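Side-chain contacts in ceramide very long chain fatty acid hydroxylase SCS7 (Saccharomyces cerevisiae, PDB 4ZR1), which hydroxylates the very long chain fatty acid of ceramides, probably at C-2, in the endoplasmic reticulum, using electrons from cytochrome b5 and a likely catalytic dizinc centre: residues A[53-56]-A[57-60]; A[117-120]-A[121-125]; A[154-157]-A[158-161]; A[229-232]-A[233-237]. All coordinates share one frame; numbering follows the deposited sequence.

Contact 1 of 4, residues A[53-56]-A[57-60]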
loop_
_atom_site.group_PDB
_atom_site.type_symbol
_atom_site.label_atom_id
_atom_site.label_comp_id
_atom_site.label_asym_id
_atom_site.label_seq_id
_atom_site.Cartn_x
_atom_site.Cartn_y
_atom_site.Cartn_z
ATOM N N PHE A 53 21.339 6.950 0.208
ATOM C CA PHE A 53 20.070 6.858 -0.506
ATOM C C PHE A 53 19.297 8.182 -0.513
ATOM O O PHE A 53 19.533 9.042 -1.349
ATOM C CB PHE A 53 19.223 5.749 0.112
ATOM C CG PHE A 53 17.939 5.475 -0.619
ATOM C CD1 PHE A 53 17.932 5.280 -1.991
ATOM C CD2 PHE A 53 16.744 5.366 0.074
ATOM C CE1 PHE A 53 16.747 5.019 -2.662
ATOM C CE2 PHE A 53 15.552 5.099 -0.592
ATOM C CZ PHE A 53 15.554 4.926 -1.959
ATOM N N LEU A 54 18.358 8.335 0.413
ATOM C CA LEU A 54 17.619 9.578 0.537
ATOM C C LEU A 54 17.904 10.241 1.883
ATOM O O LEU A 54 18.060 9.574 2.910
ATOM C CB LEU A 54 16.113 9.336 0.386
ATOM C CG LEU A 54 15.586 8.818 -0.955
ATOM C CD1 LEU A 54 14.115 8.490 -0.817
ATOM C CD2 LEU A 54 15.797 9.813 -2.091
ATOM N N ASP A 55 17.971 11.564 1.866
ATOM C CA ASP A 55 18.147 12.337 3.080
ATOM C C ASP A 55 16.770 12.679 3.619
ATOM O O ASP A 55 16.089 13.557 3.082
ATOM C CB ASP A 55 18.977 13.591 2.794
ATOM C CG ASP A 55 19.211 14.452 4.028
ATOM O OD1 ASP A 55 18.840 14.024 5.147
ATOM O OD2 ASP A 55 19.789 15.560 3.872
ATOM N N LEU A 56 16.365 11.972 4.672
ATOM C CA LEU A 56 15.052 12.188 5.294
ATOM C C LEU A 56 14.792 13.624 5.741
ATOM O O LEU A 56 13.647 14.019 5.915
ATOM C CB LEU A 56 14.881 11.284 6.508
ATOM C CG LEU A 56 14.476 9.829 6.282
ATOM C CD1 LEU A 56 14.258 9.102 7.605
ATOM C CD2 LEU A 56 13.225 9.776 5.439
ATOM N N ASN A 57 15.862 14.386 5.934
ATOM C CA ASN A 57 15.778 15.753 6.425
ATOM C C ASN A 57 15.306 16.704 5.313
ATOM O O ASN A 57 14.844 17.823 5.572
ATOM C CB ASN A 57 17.133 16.205 6.974
ATOM C CG ASN A 57 16.994 17.115 8.169
ATOM O OD1 ASN A 57 16.135 16.903 9.011
ATOM N ND2 ASN A 57 17.822 18.134 8.242
ATOM N N ARG A 58 15.387 16.236 4.075
ATOM C CA ARG A 58 15.100 17.076 2.924
ATOM C C ARG A 58 13.954 16.455 2.137
ATOM O O ARG A 58 13.807 15.233 2.145
ATOM C CB ARG A 58 16.355 17.217 2.057
ATOM C CG ARG A 58 17.544 17.891 2.732
ATOM C CD ARG A 58 17.352 19.388 2.802
ATOM N NE ARG A 58 18.596 20.090 3.073
ATOM C CZ ARG A 58 18.812 20.866 4.132
ATOM N NH1 ARG A 58 19.981 21.487 4.280
ATOM N NH2 ARG A 58 17.860 21.039 5.029
ATOM N N PRO A 59 13.138 17.286 1.458
ATOM C CA PRO A 59 11.973 16.757 0.720
ATOM C C PRO A 59 12.380 15.604 -0.196
ATOM O O PRO A 59 13.371 15.718 -0.923
ATOM C CB PRO A 59 11.477 17.966 -0.088
ATOM C CG PRO A 59 11.940 19.169 0.704
ATOM C CD PRO A 59 13.264 18.753 1.343
ATOM N N LEU A 60 11.628 14.508 -0.134
ATOM C CA LEU A 60 12.020 13.234 -0.736
ATOM C C LEU A 60 11.780 13.144 -2.240
ATOM O O LEU A 60 12.536 12.499 -2.963
ATOM C CB LEU A 60 11.278 12.087 -0.036
ATOM C CG LEU A 60 11.606 11.869 1.446
ATOM C CD1 LEU A 60 10.672 10.851 2.068
ATOM C CD2 LEU A 60 13.048 11.426 1.608
#
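The carboxylate of Asp55 and the amide of Asn57 lie side by side, their planes 27° apart. One face of the carboxylate receives the Asn57 backbone: Asn57 N donates to Asp55 OD1 over 3.1 Å, from well above the plane (61° out of it). This is an Asx turn, superposed on a type I beta turn from Asp55 to Arg58 in the loop between helix 44-51 and helix 60-65. The beta turn is closed by Arg58 N, bonded to Asp55 O at 2.9 Å. With CG trans to the main-chain nitrogen (chi1 -180°), the acid folds over the turn, and its other oxygen, OD2, rests against the aliphatic CG of Arg58 at 3.4 Å. The guanidinium group leads away, so this contact is made with the methylene part of the arginine. Replacing Asp55 by an alanine removes both oxygens and would probably leave Asn57 N without its side-chain acceptor. Leu54 and Leu60, which flank the turn, and Leu56 within it are buried and also touch Tyr179 of helix 164-179. Leu60 crosses Leu54 at about a right angle, its CD2 meeting Leu54 CB at 3.9 Å and Leu56 CD2 at 4.2 Å.

Contact 2 of 4, residues A[117-120]-A[121-125]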
loop_
_atom_site.group_PDB
_atom_site.type_symbol
_atom_site.label_atom_id
_atom_site.label_comp_id
_atom_site.label_asym_id
_atom_site.label_seq_id
_atom_site.Cartn_x
_atom_site.Cartn_y
_atom_site.Cartn_z
ATOM N N TYR A 117 -24.937 5.490 -2.345
ATOM C CA TYR A 117 -25.724 6.047 -3.441
ATOM C C TYR A 117 -25.900 5.034 -4.565
ATOM O O TYR A 117 -27.018 4.815 -5.032
ATOM C CB TYR A 117 -25.093 7.314 -4.002
ATOM C CG TYR A 117 -25.724 7.756 -5.313
ATOM C CD1 TYR A 117 -26.853 8.567 -5.327
ATOM C CD2 TYR A 117 -25.197 7.346 -6.536
ATOM C CE1 TYR A 117 -27.437 8.954 -6.520
ATOM C CE2 TYR A 117 -25.772 7.727 -7.727
ATOM C CZ TYR A 117 -26.890 8.531 -7.720
ATOM O OH TYR A 117 -27.457 8.913 -8.923
ATOM N N HIS A 118 -24.802 4.432 -5.014
ATOM C CA HIS A 118 -24.874 3.463 -6.105
ATOM C C HIS A 118 -25.683 2.226 -5.720
ATOM O O HIS A 118 -26.405 1.671 -6.544
ATOM C CB HIS A 118 -23.478 3.048 -6.553
ATOM C CG HIS A 118 -22.771 4.085 -7.370
ATOM N ND1 HIS A 118 -22.158 5.182 -6.808
ATOM C CD2 HIS A 118 -22.572 4.185 -8.706
ATOM C CE1 HIS A 118 -21.617 5.918 -7.763
ATOM N NE2 HIS A 118 -21.848 5.332 -8.924
ATOM N N MET A 119 -25.575 1.796 -4.469
ATOM C CA MET A 119 -26.328 0.632 -4.036
ATOM C C MET A 119 -27.802 0.979 -3.877
ATOM O O MET A 119 -28.672 0.188 -4.238
ATOM C CB MET A 119 -25.774 0.063 -2.724
ATOM C CG MET A 119 -26.401 -1.275 -2.324
ATOM S SD MET A 119 -26.416 -2.508 -3.662
ATOM C CE MET A 119 -26.929 -3.970 -2.781
ATOM N N GLY A 120 -28.079 2.157 -3.329
ATOM C CA GLY A 120 -29.449 2.611 -3.161
ATOM C C GLY A 120 -30.202 2.713 -4.479
ATOM O O GLY A 120 -31.381 2.373 -4.541
ATOM N N VAL A 121 -29.519 3.180 -5.526
ATOM C CA VAL A 121 -30.080 3.258 -6.870
ATOM C C VAL A 121 -30.463 1.874 -7.373
ATOM O O VAL A 121 -31.565 1.666 -7.885
ATOM C CB VAL A 121 -29.086 3.882 -7.879
ATOM C CG1 VAL A 121 -29.593 3.705 -9.307
ATOM C CG2 VAL A 121 -28.833 5.351 -7.564
ATOM N N ALA A 122 -29.539 0.933 -7.232
ATOM C CA ALA A 122 -29.776 -0.438 -7.649
ATOM C C ALA A 122 -30.983 -1.063 -6.929
ATOM O O ALA A 122 -31.760 -1.800 -7.537
ATOM C CB ALA A 122 -28.527 -1.271 -7.417
ATOM N N LEU A 123 -31.149 -0.753 -5.647
ATOM C CA LEU A 123 -32.227 -1.338 -4.849
ATOM C C LEU A 123 -33.611 -0.753 -5.161
ATOM O O LEU A 123 -34.601 -1.187 -4.585
ATOM C CB LEU A 123 -31.933 -1.171 -3.354
ATOM C CG LEU A 123 -30.788 -2.012 -2.786
ATOM C CD1 LEU A 123 -30.405 -1.525 -1.398
ATOM C CD2 LEU A 123 -31.167 -3.482 -2.737
ATOM N N LYS A 124 -33.689 0.215 -6.067
ATOM C CA LYS A 124 -34.975 0.816 -6.437
ATOM C C LYS A 124 -35.318 0.459 -7.895
ATOM O O LYS A 124 -36.414 0.713 -8.378
ATOM C CB LYS A 124 -34.910 2.338 -6.230
ATOM C CG LYS A 124 -35.987 3.272 -6.868
ATOM C CD LYS A 124 -37.462 2.835 -6.821
ATOM C CE LYS A 124 -38.364 3.893 -7.436
ATOM N NZ LYS A 124 -37.836 4.289 -8.782
ATOM N N ASN A 125 -34.398 -0.183 -8.599
ATOM C CA ASN A 125 -34.618 -0.428 -10.016
ATOM C C ASN A 125 -34.372 -1.867 -10.408
ATOM O O ASN A 125 -34.334 -2.214 -11.594
ATOM C CB ASN A 125 -33.731 0.499 -10.829
ATOM C CG ASN A 125 -34.019 1.955 -10.547
ATOM O OD1 ASN A 125 -34.971 2.514 -11.085
ATOM N ND2 ASN A 125 -33.212 2.574 -9.684
#
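Two first torsions bring Tyr117 and Val121 together one helical turn apart. The tyrosine ring stands trans to its own nitrogen (chi1 168°), which swings it along the helix toward the next turn; in Val121, CG1 takes that trans place and CG2 falls beside the nitrogen, facing back. The result is a CH-pi contact: Val121 CG2 sits over one face of the Tyr117 ring, 3.9 Å from its centroid and only 18° off the normal, displaced toward the phenol end, where CZ is its nearest ring atom at 3.7 Å. On another side of the helix Met119, bent at chi2, lays its CG against Leu123 CD1 at 4.1 Å. The backbone beneath is regular, with Val121 N bonded to Tyr117 O at 3.0 Å and Leu123 N to Met119 O at the same spacing, 3.0 Å. Toward the end assigned to the lumen Val121 O is held twice, by Lys124 N at 3.1 Å and by Asn125 ND2 at 2.6 Å, the two donors coming from opposite faces of the carbonyl plane. The amide thus ties Asn125 back to Val121, one turn earlier. Ala122, Val121 and Asn125 pack on Ala216 and Tyr212 of helix 211-236, and Leu123 on Ala131 of helix 128-154; Met119 bridges both helices, touching Ala219 of the former and Phe135 of the latter.

Contact 3 of 4, residues A[154-157]-A[158-161]. With ZN (zinc ion), chain D.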
loop_
_atom_site.group_PDB
_atom_site.type_symbol
_atom_site.label_atom_id
_atom_site.label_comp_id
_atom_site.label_asym_id
_atom_site.label_seq_id
_atom_site.Cartn_x
_atom_site.Cartn_y
_atom_site.Cartn_z
ATOM N N PHE A 154 1.861 -2.187 -7.648
ATOM C CA PHE A 154 2.595 -1.665 -6.505
ATOM C C PHE A 154 4.015 -2.241 -6.367
ATOM O O PHE A 154 4.958 -1.519 -6.050
ATOM C CB PHE A 154 1.811 -1.927 -5.224
ATOM C CG PHE A 154 0.581 -1.092 -5.093
ATOM C CD1 PHE A 154 0.239 -0.183 -6.082
ATOM C CD2 PHE A 154 -0.243 -1.215 -3.980
ATOM C CE1 PHE A 154 -0.900 0.594 -5.962
ATOM C CE2 PHE A 154 -1.386 -0.434 -3.859
ATOM C CZ PHE A 154 -1.712 0.467 -4.846
ATOM N N HIS A 155 4.173 -3.535 -6.588
ATOM C CA HIS A 155 5.500 -4.128 -6.503
ATOM C C HIS A 155 6.057 -4.511 -7.873
ATOM O O HIS A 155 6.646 -5.573 -8.026
ATOM C CB HIS A 155 5.484 -5.343 -5.576
ATOM C CG HIS A 155 5.388 -4.982 -4.127
ATOM N ND1 HIS A 155 6.493 -4.705 -3.356
ATOM C CD2 HIS A 155 4.314 -4.838 -3.315
ATOM C CE1 HIS A 155 6.106 -4.414 -2.125
ATOM N NE2 HIS A 155 4.788 -4.488 -2.075
ATOM N N PHE A 156 5.851 -3.638 -8.857
ATOM C CA PHE A 156 6.545 -3.696 -10.142
ATOM C C PHE A 156 8.038 -3.989 -9.954
ATOM O O PHE A 156 8.596 -4.874 -10.608
ATOM C CB PHE A 156 6.359 -2.373 -10.886
ATOM C CG PHE A 156 6.274 -2.510 -12.376
ATOM C CD1 PHE A 156 5.102 -2.935 -12.974
ATOM C CD2 PHE A 156 7.353 -2.183 -13.183
ATOM C CE1 PHE A 156 5.014 -3.049 -14.348
ATOM C CE2 PHE A 156 7.266 -2.296 -14.556
ATOM C CZ PHE A 156 6.096 -2.730 -15.139
ATOM N N ASP A 157 8.662 -3.233 -9.050
ATOM C CA ASP A 157 10.043 -3.455 -8.589
ATOM C C ASP A 157 11.060 -3.757 -9.692
ATOM O O ASP A 157 11.367 -2.882 -10.499
ATOM C CB ASP A 157 10.066 -4.578 -7.550
ATOM C CG ASP A 157 9.169 -4.282 -6.348
ATOM O OD1 ASP A 157 8.618 -3.160 -6.251
ATOM O OD2 ASP A 157 9.026 -5.173 -5.488
ATOM N N ASP A 158 11.584 -4.984 -9.704
ATOM C CA ASP A 158 12.606 -5.419 -10.669
ATOM C C ASP A 158 12.267 -5.025 -12.111
ATOM O O ASP A 158 13.144 -4.626 -12.871
ATOM C CB ASP A 158 12.798 -6.941 -10.582
ATOM C CG ASP A 158 14.104 -7.418 -11.211
ATOM O OD1 ASP A 158 14.820 -6.599 -11.830
ATOM O OD2 ASP A 158 14.408 -8.626 -11.095
ATOM N N TRP A 159 10.990 -5.116 -12.472
ATOM C CA TRP A 159 10.550 -4.850 -13.839
ATOM C C TRP A 159 10.557 -3.357 -14.211
ATOM O O TRP A 159 10.205 -2.995 -15.334
ATOM C CB TRP A 159 9.146 -5.438 -14.056
ATOM C CG TRP A 159 9.035 -6.907 -13.678
ATOM C CD1 TRP A 159 9.995 -7.868 -13.829
ATOM C CD2 TRP A 159 7.904 -7.565 -13.072
ATOM N NE1 TRP A 159 9.532 -9.079 -13.366
ATOM C CE2 TRP A 159 8.255 -8.922 -12.896
ATOM C CE3 TRP A 159 6.631 -7.139 -12.663
ATOM C CZ2 TRP A 159 7.379 -9.855 -12.328
ATOM C CZ3 TRP A 159 5.762 -8.069 -12.098
ATOM C CH2 TRP A 159 6.142 -9.409 -11.939
ATOM N N LEU A 160 10.968 -2.497 -13.283
ATOM C CA LEU A 160 10.973 -1.048 -13.513
ATOM C C LEU A 160 12.052 -0.576 -14.492
ATOM O O LEU A 160 13.149 -1.133 -14.540
ATOM C CB LEU A 160 11.162 -0.301 -12.188
ATOM C CG LEU A 160 9.970 0.020 -11.282
ATOM C CD1 LEU A 160 10.474 0.404 -9.899
ATOM C CD2 LEU A 160 9.152 1.152 -11.868
ATOM N N PRO A 161 11.747 0.479 -15.264
ATOM C CA PRO A 161 12.720 1.112 -16.157
ATOM C C PRO A 161 13.869 1.757 -15.405
ATOM O O PRO A 161 13.847 1.829 -14.178
ATOM C CB PRO A 161 11.901 2.192 -16.874
ATOM C CG PRO A 161 10.473 1.823 -16.660
ATOM C CD PRO A 161 10.425 1.124 -15.345
HETATM ZN ZN ZN D . 3.709 -4.006 -0.396
#
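Phe156 and Asp157 turn back onto Trp159 and Leu160 just beyond the first histidine box, the H-x4-H motif that runs from His150 to His155. Phe154, at the start, stacks on the zinc ligand His174. His155 follows and is a ligand of one zinc ion, its NE2 lying 2.0 Å from the metal; His150, His174, His178 and His254 complete that site. Phe156 carries the side-chain part of the turn. One face of its ring receives the CB of Trp159, a CH-pi contact 4.1 Å from the centroid and 29° off the normal, while the ring atom CD2 lies 3.9 Å from Leu160 CG. The main chain of Phe156 takes part as well, its O accepting from Trp159 N at 3.0 Å. An alanine in place of Phe156 removes the ring and is likely to open a gap beside Leu160, with the Trp159 methylene left without the face it packs on. Asp157 comes next and looks back to the metal site: CG stands opposite the carbonyl carbon (chi1 -58°), which returns the carboxylate to the edge of the His155 ring, where ND1 makes a weak hydrogen bond to OD2 at 3.3 Å. OD1 is hydrogen-bonded to His170 NE2, so the acid links a zinc ligand to helix 164-179 and probably helps to set the rotation of the imidazole. The Asp157 carbonyl completes the short 3-10 turn: Leu160 N bonds to Asp157 O at 2.8 Å.

Contact 4 of 4, residues A[229-232]-A[233-237]. With ZN (zinc ion), chain C; BOG (octyl beta-D-glucopyranoside), chain G; BOG (octyl beta-D-glucopyranoside), chain H.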
loop_
_atom_site.group_PDB
_atom_site.type_symbol
_atom_site.label_atom_id
_atom_site.label_comp_id
_atom_site.label_asym_id
_atom_site.label_seq_id
_atom_site.Cartn_x
_atom_site.Cartn_y
_atom_site.Cartn_z
ATOM N N ASP A 229 -8.447 -0.474 2.881
ATOM C CA ASP A 229 -7.542 0.599 3.294
ATOM C C ASP A 229 -7.662 0.841 4.786
ATOM O O ASP A 229 -6.670 1.130 5.449
ATOM C CB ASP A 229 -7.839 1.898 2.537
ATOM C CG ASP A 229 -6.583 2.538 1.914
ATOM O OD1 ASP A 229 -5.438 2.086 2.171
ATOM O OD2 ASP A 229 -6.758 3.517 1.148
ATOM N N GLU A 230 -8.886 0.741 5.305
ATOM C CA GLU A 230 -9.118 0.834 6.741
ATOM C C GLU A 230 -8.462 -0.341 7.440
ATOM O O GLU A 230 -7.725 -0.165 8.404
ATOM C CB GLU A 230 -10.605 0.875 7.054
ATOM C CG GLU A 230 -11.275 2.120 6.517
ATOM C CD GLU A 230 -10.587 3.391 6.981
ATOM O OE1 GLU A 230 -10.693 3.735 8.170
ATOM O OE2 GLU A 230 -9.919 4.036 6.160
ATOM N N CYS A 231 -8.715 -1.543 6.934
ATOM C CA CYS A 231 -8.024 -2.712 7.442
ATOM C C CYS A 231 -6.515 -2.465 7.402
ATOM O O CYS A 231 -5.832 -2.565 8.427
ATOM C CB CYS A 231 -8.384 -3.961 6.641
ATOM S SG CYS A 231 -7.627 -5.474 7.291
ATOM N N HIS A 232 -6.015 -2.113 6.218
ATOM C CA HIS A 232 -4.591 -1.853 6.023
ATOM C C HIS A 232 -4.040 -0.889 7.063
ATOM O O HIS A 232 -3.003 -1.152 7.663
ATOM C CB HIS A 232 -4.334 -1.296 4.632
ATOM C CG HIS A 232 -2.886 -1.140 4.318
ATOM N ND1 HIS A 232 -2.425 -0.346 3.295
ATOM C CD2 HIS A 232 -1.790 -1.687 4.898
ATOM C CE1 HIS A 232 -1.104 -0.403 3.259
ATOM N NE2 HIS A 232 -0.695 -1.206 4.223
ATOM N N PHE A 233 -4.746 0.215 7.287
ATOM C CA PHE A 233 -4.354 1.164 8.317
ATOM C C PHE A 233 -4.213 0.509 9.691
ATOM O O PHE A 233 -3.177 0.640 10.347
ATOM C CB PHE A 233 -5.351 2.323 8.412
ATOM C CG PHE A 233 -4.883 3.436 9.306
ATOM C CD1 PHE A 233 -4.027 4.422 8.818
ATOM C CD2 PHE A 233 -5.259 3.481 10.645
ATOM C CE1 PHE A 233 -3.578 5.443 9.644
ATOM C CE2 PHE A 233 -4.810 4.511 11.485
ATOM C CZ PHE A 233 -3.971 5.485 10.985
ATOM N N PHE A 234 -5.243 -0.205 10.127
ATOM C CA PHE A 234 -5.289 -0.626 11.520
ATOM C C PHE A 234 -4.407 -1.841 11.758
ATOM O O PHE A 234 -4.074 -2.166 12.897
ATOM C CB PHE A 234 -6.739 -0.865 11.956
ATOM C CG PHE A 234 -7.538 0.411 12.056
ATOM C CD1 PHE A 234 -7.183 1.393 12.976
ATOM C CD2 PHE A 234 -8.613 0.647 11.216
ATOM C CE1 PHE A 234 -7.891 2.582 13.060
ATOM C CE2 PHE A 234 -9.328 1.834 11.295
ATOM C CZ PHE A 234 -8.968 2.800 12.218
ATOM N N LEU A 235 -3.978 -2.473 10.675
ATOM C CA LEU A 235 -2.945 -3.491 10.767
ATOM C C LEU A 235 -1.615 -2.894 11.245
ATOM O O LEU A 235 -0.863 -3.545 11.964
ATOM C CB LEU A 235 -2.751 -4.179 9.421
ATOM C CG LEU A 235 -3.836 -5.135 8.941
ATOM C CD1 LEU A 235 -3.324 -5.857 7.705
ATOM C CD2 LEU A 235 -4.207 -6.129 10.036
ATOM N N HIS A 236 -1.325 -1.660 10.843
ATOM C CA HIS A 236 -0.081 -0.998 11.241
ATOM C C HIS A 236 -0.201 -0.267 12.574
ATOM O O HIS A 236 0.710 -0.315 13.404
ATOM C CB HIS A 236 0.367 0.012 10.176
ATOM C CG HIS A 236 0.966 -0.619 8.962
ATOM N ND1 HIS A 236 2.278 -1.027 8.912
ATOM C CD2 HIS A 236 0.429 -0.910 7.754
ATOM C CE1 HIS A 236 2.524 -1.551 7.724
ATOM N NE2 HIS A 236 1.421 -1.490 7.002
ATOM N N HIS A 237 -1.325 0.413 12.768
ATOM C CA HIS A 237 -1.445 1.375 13.851
ATOM C C HIS A 237 -2.436 0.997 14.953
ATOM O O HIS A 237 -3.117 1.862 15.509
ATOM C CB HIS A 237 -1.811 2.736 13.258
ATOM C CG HIS A 237 -0.726 3.327 12.415
ATOM N ND1 HIS A 237 -0.834 3.476 11.050
ATOM C CD2 HIS A 237 0.509 3.779 12.745
ATOM C CE1 HIS A 237 0.277 4.014 10.577
ATOM N NE2 HIS A 237 1.107 4.207 11.587
HETATM ZN ZN ZN C . 1.364 -1.926 4.959
HETATM C C1 BOG G . -9.629 -0.532 17.239
HETATM O O1 BOG G . -9.467 -0.704 15.851
HETATM C C2 BOG G . -8.265 -0.401 17.875
HETATM O O2 BOG G . -7.558 -1.599 17.669
HETATM C C3 BOG G . -8.388 -0.159 19.361
HETATM O O3 BOG G . -7.122 0.186 19.875
HETATM C C4 BOG G . -9.381 0.949 19.629
HETATM O O4 BOG G . -9.670 0.984 21.008
HETATM C C5 BOG G . -10.653 0.664 18.866
HETATM O O5 BOG G . -10.368 0.640 17.488
HETATM C C6 BOG G . -11.693 1.722 19.165
HETATM O O6 BOG G . -11.063 2.961 19.406
HETATM C "C1'" BOG G . -9.878 -1.952 15.341
HETATM C "C2'" BOG G . -10.248 -1.776 13.884
HETATM C "C3'" BOG G . -10.541 -3.114 13.242
HETATM C "C4'" BOG G . -11.520 -2.923 12.103
HETATM C "C5'" BOG G . -10.848 -2.213 10.949
HETATM C "C6'" BOG G . -11.162 -2.960 9.670
HETATM C "C7'" BOG G . -12.477 -2.486 9.088
HETATM C "C8'" BOG G . -12.680 -3.160 7.752
HETATM C C1 BOG H . -10.160 5.342 16.584
HETATM O O1 BOG H . -11.185 4.376 16.627
HETATM C C2 BOG H . -10.236 6.269 17.780
HETATM O O2 BOG H . -11.491 6.913 17.814
HETATM C C3 BOG H . -9.149 7.318 17.669
HETATM O O3 BOG H . -9.071 8.062 18.864
HETATM C C4 BOG H . -7.813 6.660 17.396
HETATM O O4 BOG H . -6.862 7.657 17.096
HETATM C C5 BOG H . -7.941 5.677 16.248
HETATM O O5 BOG H . -8.908 4.703 16.562
HETATM C C6 BOG H . -6.616 4.989 15.993
HETATM O O6 BOG H . -5.957 5.612 14.915
HETATM C "C1'" BOG H . -11.091 3.399 15.614
HETATM C "C2'" BOG H . -12.359 3.371 14.785
HETATM C "C3'" BOG H . -12.272 2.240 13.778
HETATM C "C4'" BOG H . -13.280 2.440 12.664
HETATM C "C5'" BOG H . -12.707 1.872 11.382
HETATM C "C6'" BOG H . -13.791 1.260 10.522
HETATM C "C7'" BOG H . -14.328 2.287 9.545
HETATM C "C8'" BOG H . -15.136 1.579 8.475
#
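A histidine box of the H-x3-H type, at the end of the fourth transmembrane helix assigned to the cytoplasm, supplies two ligands to one zinc ion of the dimetal centre. His232 and His236 lie one turn apart and both bind through NE2. His232 NE2 is 2.3 Å from the zinc. The bond from His236 NE2 to the zinc is 2.1 Å. Different first torsions converge them: the His232 ring stands trans to its nitrogen (chi1 -174°), whereas that of His236 lies beside its own (chi1 -75°). The rings are set obliquely, centroids 5.2 Å apart and planes at 60°, and the edge of the His236 ring, at CD2, faces the carbonyl oxygen of His232. His177, His251 and His255 complete the coordination. Away from the metal, Glu230 and Phe234 run side by side with OE1 3.9 Å from CE2, carboxylate nearly perpendicular to the ring. Phe234 meets the octyl chains of two detergent molecules, its CE2 lying 3.4 Å from C5' of one (chain H), and Phe233 CD2 lies over the rim of one face of the Phe234 ring. Cys231 SG touches Leu235 CG at 4.1 Å. Beneath these side chains Leu235 N bonds to Cys231 O at 2.9 Å. Helical histidines spaced to share a metal are characteristic of the histidine-box membrane hydroxylases and desaturases.

Contacts 3 and 4 hold ligands of the two zinc ions: His155 in contact 3 binds one, His232 and His236 in contact 4 the other. Their nearest atoms are about 7 Å apart, although their centres are 24 Å apart. Contact 1, assigned to the cytoplasmic side, is about 10 Å from contact 3 at the nearest atoms; the side chains of Leu54 and Leu60 are about 11 Å from those of the zinc ligands His178 and His177 respectively. Contact 2 is at the far, probably lumenal end, its centre 48 Å from that of contact 1. It packs on helix 211-236, which carries contact 4 at its other end, and the side chain of His118 is about 6 Å from a bound tridecane.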